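Local coordinates for protein cytochrome c552 (Thermochromatium tepidum, PDB 5ZE8) that probably carries electrons at low potential through five covalently bound c-type hemes in a purple sulfur photosynthetic bacterium, at residues A279-T291 against Q301-P313. Sequence-based numbering, arbitrary orientation.
With HEC (heme c), chain F.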
loop_
_atom_site.group_PDB
_atom_site.type_symbol
_atom_site.label_atom_id
_atom_site.label_comp_id
_atom_site.label_asym_id
_atom_site.label_seq_id
_atom_site.Cartn_x
_atom_site.Cartn_y
_atom_site.Cartn_z
ATOM N N ALA A 279 7.219 1.679 11.920
ATOM C CA ALA A 279 7.787 0.365 12.289
ATOM C C ALA A 279 7.835 -0.641 11.226
ATOM O O ALA A 279 8.780 -1.444 11.119
ATOM C CB ALA A 279 7.027 -0.182 13.512
ATOM N N MET A 280 6.822 -0.652 10.339
ATOM C CA MET A 280 6.823 -1.558 9.273
ATOM C C MET A 280 7.982 -1.165 8.321
ATOM O O MET A 280 8.614 -2.008 7.742
ATOM C CB MET A 280 5.448 -1.489 8.554
ATOM C CG MET A 280 5.258 -2.562 7.610
ATOM S SD MET A 280 5.066 -4.159 8.510
ATOM C CE MET A 280 4.649 -5.162 7.080
ATOM N N LEU A 281 8.055 0.110 8.006
ATOM C CA LEU A 281 9.099 0.587 7.074
ATOM C C LEU A 281 10.518 0.243 7.574
ATOM O O LEU A 281 11.352 -0.129 6.833
ATOM C CB LEU A 281 8.981 2.087 6.919
ATOM C CG LEU A 281 7.763 2.523 6.047
ATOM C CD1 LEU A 281 7.557 4.005 6.231
ATOM C CD2 LEU A 281 8.021 2.156 4.621
ATOM N N LYS A 282 10.738 0.394 8.851
ATOM C CA LYS A 282 12.123 -0.014 9.401
ATOM C C LYS A 282 12.455 -1.466 9.301
ATOM O O LYS A 282 13.622 -1.868 9.115
ATOM C CB LYS A 282 12.249 0.464 10.801
ATOM C CG LYS A 282 12.260 1.930 10.996
ATOM C CD LYS A 282 12.144 2.314 12.466
ATOM C CE LYS A 282 12.141 3.801 12.626
ATOM N NZ LYS A 282 11.604 4.121 13.979
ATOM N N ARG A 283 11.454 -2.288 9.369
ATOM C CA ARG A 283 11.616 -3.724 9.119
ATOM C C ARG A 283 11.725 -4.130 7.753
ATOM O O ARG A 283 12.077 -5.256 7.461
ATOM C CB ARG A 283 10.488 -4.536 9.823
ATOM C CG ARG A 283 10.711 -4.681 11.314
ATOM C CD ARG A 283 11.746 -5.732 11.737
ATOM N NE ARG A 283 11.318 -7.036 11.286
ATOM C CZ ARG A 283 10.521 -7.811 12.009
ATOM N NH1 ARG A 283 10.061 -7.375 13.166
ATOM N NH2 ARG A 283 10.073 -8.956 11.505
ATOM N N SER A 284 11.463 -3.246 6.802
ATOM C CA SER A 284 11.286 -3.698 5.483
ATOM C C SER A 284 12.525 -3.914 4.670
ATOM O O SER A 284 12.491 -4.551 3.618
ATOM C CB SER A 284 10.358 -2.720 4.762
ATOM O OG SER A 284 11.080 -1.534 4.434
ATOM N N ILE A 285 13.673 -3.474 5.210
ATOM C CA ILE A 285 14.978 -3.606 4.590
ATOM C C ILE A 285 16.027 -3.960 5.677
ATOM O O ILE A 285 15.797 -3.664 6.851
ATOM C CB ILE A 285 15.442 -2.347 3.799
ATOM C CG1 ILE A 285 15.931 -1.174 4.671
ATOM C CG2 ILE A 285 14.379 -1.970 2.822
ATOM C CD1 ILE A 285 14.931 -0.629 5.634
ATOM N N VAL A 286 17.156 -4.481 5.263
ATOM C CA VAL A 286 18.372 -4.539 6.051
ATOM C C VAL A 286 19.383 -3.541 5.479
ATOM O O VAL A 286 19.722 -3.660 4.295
ATOM C CB VAL A 286 18.955 -5.944 6.068
ATOM C CG1 VAL A 286 20.063 -6.040 7.161
ATOM C CG2 VAL A 286 17.889 -6.948 6.386
ATOM N N PHE A 287 19.808 -2.612 6.296
ATOM C CA PHE A 287 20.693 -1.544 5.888
ATOM C C PHE A 287 21.997 -1.594 6.642
ATOM O O PHE A 287 21.971 -1.663 7.857
ATOM C CB PHE A 287 19.948 -0.248 6.140
ATOM C CG PHE A 287 20.681 0.992 5.649
ATOM C CD1 PHE A 287 20.725 1.300 4.336
ATOM C CD2 PHE A 287 21.290 1.815 6.568
ATOM C CE1 PHE A 287 21.375 2.496 3.929
ATOM C CE2 PHE A 287 21.921 2.980 6.176
ATOM C CZ PHE A 287 21.971 3.308 4.859
ATOM N N ASP A 288 23.106 -1.574 5.953
ATOM C CA ASP A 288 24.424 -1.566 6.645
ATOM C C ASP A 288 25.469 -0.795 5.858
ATOM O O ASP A 288 25.391 -0.681 4.656
ATOM C CB ASP A 288 24.885 -3.003 6.877
ATOM C CG ASP A 288 25.890 -3.140 8.016
ATOM O OD1 ASP A 288 25.960 -2.273 8.947
ATOM O OD2 ASP A 288 26.561 -4.189 7.927
ATOM N N LEU A 289 26.411 -0.203 6.609
ATOM C CA LEU A 289 27.500 0.609 6.060
ATOM C C LEU A 289 28.804 0.002 6.565
ATOM O O LEU A 289 28.886 -0.286 7.750
ATOM C CB LEU A 289 27.431 2.000 6.619
ATOM C CG LEU A 289 28.638 2.935 6.446
ATOM C CD1 LEU A 289 28.763 3.192 4.957
ATOM C CD2 LEU A 289 28.327 4.211 7.143
ATOM N N THR A 290 29.670 -0.297 5.619
ATOM C CA THR A 290 31.052 -0.787 5.861
ATOM C C THR A 290 32.040 0.211 5.304
ATOM O O THR A 290 31.761 0.863 4.326
ATOM C CB THR A 290 31.342 -2.196 5.267
ATOM O OG1 THR A 290 31.142 -2.293 3.825
ATOM C CG2 THR A 290 30.559 -3.122 5.960
ATOM N N THR A 291 33.200 0.364 5.948
ATOM C CA THR A 291 34.247 1.212 5.322
ATOM C C THR A 291 35.569 0.473 5.399
ATOM O O THR A 291 35.757 -0.296 6.327
ATOM C CB THR A 291 34.385 2.605 5.997
ATOM O OG1 THR A 291 34.902 2.464 7.315
ATOM C CG2 THR A 291 33.041 3.302 6.107
ATOM N N GLN A 301 30.920 1.297 1.669
ATOM C CA GLN A 301 29.988 0.408 0.975
ATOM C C GLN A 301 28.696 0.439 1.716
ATOM O O GLN A 301 28.682 0.166 2.928
ATOM C CB GLN A 301 30.536 -1.007 0.945
ATOM C CG GLN A 301 31.798 -1.180 0.095
ATOM C CD GLN A 301 33.070 -0.958 0.884
ATOM O OE1 GLN A 301 33.254 -1.553 1.948
ATOM N NE2 GLN A 301 33.968 -0.109 0.368
ATOM N N VAL A 302 27.611 0.772 1.004
ATOM C CA VAL A 302 26.282 0.821 1.576
ATOM C C VAL A 302 25.578 -0.417 0.997
ATOM O O VAL A 302 25.556 -0.615 -0.187
ATOM C CB VAL A 302 25.527 2.134 1.256
ATOM C CG1 VAL A 302 24.094 2.035 1.743
ATOM C CG2 VAL A 302 26.206 3.279 1.933
ATOM N N TRP A 303 25.093 -1.290 1.881
ATOM C CA TRP A 303 24.339 -2.491 1.497
ATOM C C TRP A 303 22.885 -2.343 1.912
ATOM O O TRP A 303 22.584 -2.018 3.110
ATOM C CB TRP A 303 24.971 -3.725 2.165
ATOM C CG TRP A 303 26.486 -3.813 1.970
ATOM C CD1 TRP A 303 27.472 -3.201 2.741
ATOM C CD2 TRP A 303 27.175 -4.523 0.945
ATOM N NE1 TRP A 303 28.733 -3.499 2.241
ATOM C CE2 TRP A 303 28.582 -4.306 1.143
ATOM C CE3 TRP A 303 26.754 -5.318 -0.131
ATOM C CZ2 TRP A 303 29.547 -4.869 0.305
ATOM C CZ3 TRP A 303 27.736 -5.872 -0.967
ATOM C CH2 TRP A 303 29.114 -5.635 -0.734
ATOM N N ILE A 304 22.007 -2.548 0.946
ATOM C CA ILE A 304 20.550 -2.411 1.256
ATOM C C ILE A 304 19.880 -3.692 0.723
ATOM O O ILE A 304 19.777 -3.844 -0.484
ATOM C CB ILE A 304 19.920 -1.174 0.611
ATOM C CG1 ILE A 304 20.816 0.054 0.842
ATOM C CG2 ILE A 304 18.550 -0.972 1.237
ATOM C CD1 ILE A 304 20.265 1.321 0.242
ATOM N N ARG A 305 19.410 -4.547 1.628
ATOM C CA ARG A 305 18.655 -5.742 1.214
ATOM C C ARG A 305 17.145 -5.508 1.394
ATOM O O ARG A 305 16.669 -5.157 2.491
ATOM C CB ARG A 305 19.042 -6.925 2.070
ATOM C CG ARG A 305 18.136 -8.155 1.878
ATOM C CD ARG A 305 18.685 -9.405 2.640
ATOM N NE ARG A 305 17.765 -10.532 2.537
ATOM C CZ ARG A 305 17.641 -11.545 3.415
ATOM N NH1 ARG A 305 18.487 -11.679 4.435
ATOM N NH2 ARG A 305 16.663 -12.428 3.258
ATOM N N ASN A 306 16.414 -5.670 0.289
ATOM C CA ASN A 306 14.947 -5.662 0.311
ATOM C C ASN A 306 14.500 -7.030 0.839
ATOM O O ASN A 306 14.747 -8.060 0.216
ATOM C CB ASN A 306 14.451 -5.463 -1.100
ATOM C CG ASN A 306 12.961 -5.459 -1.213
ATOM O OD1 ASN A 306 12.284 -5.417 -0.209
ATOM N ND2 ASN A 306 12.442 -5.576 -2.441
ATOM N N LEU A 307 13.802 -6.993 1.947
ATOM C CA LEU A 307 13.239 -8.209 2.571
ATOM C C LEU A 307 11.911 -8.624 1.937
ATOM O O LEU A 307 11.312 -9.658 2.393
ATOM C CB LEU A 307 13.021 -7.983 4.070
ATOM C CG LEU A 307 14.357 -7.928 4.832
ATOM C CD1 LEU A 307 14.136 -7.343 6.226
ATOM C CD2 LEU A 307 15.152 -9.249 4.779
ATOM N N GLN A 308 11.375 -7.879 0.959
ATOM C CA GLN A 308 10.027 -8.086 0.437
ATOM C C GLN A 308 10.066 -8.873 -0.860
ATOM O O GLN A 308 11.064 -8.794 -1.630
ATOM C CB GLN A 308 9.410 -6.695 0.185
ATOM C CG GLN A 308 9.437 -5.798 1.430
ATOM C CD GLN A 308 9.475 -4.323 1.064
ATOM O OE1 GLN A 308 8.738 -3.852 0.142
ATOM N NE2 GLN A 308 10.301 -3.594 1.755
ATOM N N PRO A 309 8.980 -9.544 -1.257
ATOM C CA PRO A 309 8.881 -10.289 -2.478
ATOM C C PRO A 309 8.333 -9.432 -3.639
ATOM O O PRO A 309 8.110 -9.909 -4.720
ATOM C CB PRO A 309 7.855 -11.363 -2.098
ATOM C CG PRO A 309 6.932 -10.699 -1.133
ATOM C CD PRO A 309 7.856 -9.820 -0.330
ATOM N N HIS A 310 7.970 -8.174 -3.328
ATOM C CA HIS A 310 7.625 -7.150 -4.304
ATOM C C HIS A 310 8.760 -6.135 -4.271
ATOM O O HIS A 310 9.629 -6.213 -3.423
ATOM C CB HIS A 310 6.245 -6.524 -4.028
ATOM C CG HIS A 310 5.976 -6.161 -2.570
ATOM N ND1 HIS A 310 6.691 -5.220 -1.825
ATOM C CD2 HIS A 310 5.005 -6.620 -1.730
ATOM C CE1 HIS A 310 6.163 -5.144 -0.610
ATOM N NE2 HIS A 310 5.130 -5.982 -0.533
ATOM N N ALA A 311 8.731 -5.183 -5.195
ATOM C CA ALA A 311 9.701 -4.081 -5.104
ATOM C C ALA A 311 9.612 -3.297 -3.790
ATOM O O ALA A 311 8.622 -3.365 -3.017
ATOM C CB ALA A 311 9.558 -3.114 -6.268
ATOM N N MET A 312 10.685 -2.551 -3.517
ATOM C CA MET A 312 10.693 -1.668 -2.403
ATOM C C MET A 312 11.097 -0.297 -2.912
ATOM O O MET A 312 12.253 -0.140 -3.278
ATOM C CB MET A 312 11.636 -2.106 -1.298
ATOM C CG MET A 312 11.864 -1.119 -0.178
ATOM S SD MET A 312 10.419 -0.401 0.575
ATOM C CE MET A 312 11.103 0.603 1.929
ATOM N N PRO A 313 10.200 0.682 -2.973
ATOM C CA PRO A 313 8.832 0.651 -2.525
ATOM C C PRO A 313 7.856 0.232 -3.604
ATOM O O PRO A 313 7.834 0.784 -4.740
ATOM C CB PRO A 313 8.590 2.116 -2.111
ATOM C CG PRO A 313 9.432 2.899 -3.130
ATOM C CD PRO A 313 10.619 2.052 -3.352
HETATM FE FE HEC F . 3.901 -6.232 1.091
HETATM C CHA HEC F . 4.658 -3.102 1.982
HETATM C CHB HEC F . 1.173 -5.146 -0.664
HETATM C CHC HEC F . 3.272 -9.434 0.017
HETATM C CHD HEC F . 6.301 -7.412 3.233
HETATM N NA HEC F . 3.060 -4.479 0.694
HETATM C C1A HEC F . 3.585 -3.243 1.127
HETATM C C2A HEC F . 2.756 -2.172 0.651
HETATM C C3A HEC F . 1.768 -2.791 -0.070
HETATM C C4A HEC F . 1.952 -4.196 -0.052
HETATM C CMA HEC F . 0.627 -2.129 -0.848
HETATM C CAA HEC F . 3.006 -0.657 0.842
HETATM C CBA HEC F . 3.986 -0.117 -0.194
HETATM C CGA HEC F . 4.277 1.359 -0.091
HETATM O O1A HEC F . 3.482 2.205 -0.566
HETATM O O2A HEC F . 5.344 1.703 0.505
HETATM N NB HEC F . 2.506 -7.147 -0.080
HETATM C C1B HEC F . 1.445 -6.491 -0.643
HETATM C C2B HEC F . 0.649 -7.413 -1.374
HETATM C C3B HEC F . 1.212 -8.680 -1.239
HETATM C C4B HEC F . 2.415 -8.448 -0.409
HETATM C CMB HEC F . -0.594 -7.102 -2.218
HETATM C CAB HEC F . 0.904 -9.981 -1.859
HETATM C CBB HEC F . 0.857 -9.975 -3.262
HETATM N NC HEC F . 4.648 -8.067 1.534
HETATM C C1C HEC F . 4.259 -9.229 0.943
HETATM C C2C HEC F . 4.922 -10.295 1.634
HETATM C C3C HEC F . 5.761 -9.772 2.581
HETATM C C4C HEC F . 5.612 -8.335 2.473
HETATM C CMC HEC F . 4.668 -11.780 1.388
HETATM C CAC HEC F . 6.719 -10.417 3.572
HETATM C CBC HEC F . 7.668 -11.323 3.053
HETATM N ND HEC F . 5.217 -5.418 2.265
HETATM C C1D HEC F . 6.089 -6.033 3.157
HETATM C C2D HEC F . 6.796 -5.046 4.001
HETATM C C3D HEC F . 6.383 -3.814 3.651
HETATM C C4D HEC F . 5.392 -4.115 2.576
HETATM C CMD HEC F . 7.822 -5.387 5.017
HETATM C CAD HEC F . 6.761 -2.470 4.198
HETATM C CBD HEC F . 7.367 -1.582 3.137
HETATM C CGD HEC F . 6.521 -0.411 2.666
HETATM O O1D HEC F . 5.546 -0.029 3.309
HETATM O O2D HEC F . 6.898 0.116 1.630
#
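Strands 285-291 and 301-306 run antiparallel as the two arms of a beta hairpin, with Val286-Arg305, Asp288-Trp303 and Thr290-Gln301 as hydrogen-bonded pairs, each closed by two N-H to O bonds. Ile285, Phe287 and Leu289 share one face with Val302 and Ile304, and this side packs on strands 320-328 and 397-405; apolar side chains suit a face covered by a second sheet. Phe287 keeps its ring alongside Ile304 because a chi1 of -175° sets CG opposite the backbone N; Ile304 CG1 meets the ring edge at CD1, while Val302 CG1 approaches CE1 at 3.5 Å. The other face is more polar. There Thr290 OG1 donates to Gln301 OE1 at 2.9 Å and accepts from Trp303 NE1 at 3.1 Å, lying in the plane of the indole; a hydroxyl suits this place because it can do both.

At the open end of the hairpin, Ser284, just before one strand, meets the loop after the other. Its O takes two bonds from opposite faces of its carbonyl plane, from Leu307 N at 3.2 Å and from Gln308 NE2 at 3.0 Å, the latter from above that plane. Ser284 OG turns back to Leu281 O, tying the turn to helix 278-283. Gln308 CG lies 3.8 Å from heme C2D, and the chain, extended beyond CG, carries NE2 on to Ser284 O; an alanine here would probably leave that oxygen with one of its two donors and open a gap beside the porphyrin. Met312 CE packs against Ser284 OG at 3.3 Å. Two residues beyond Gln308, His310 NE2 binds the heme iron, which His260 also ligates. The loop that follows strand 301-306 thus supplies an axial ligand, and the two bonds to Ser284 O probably steady it.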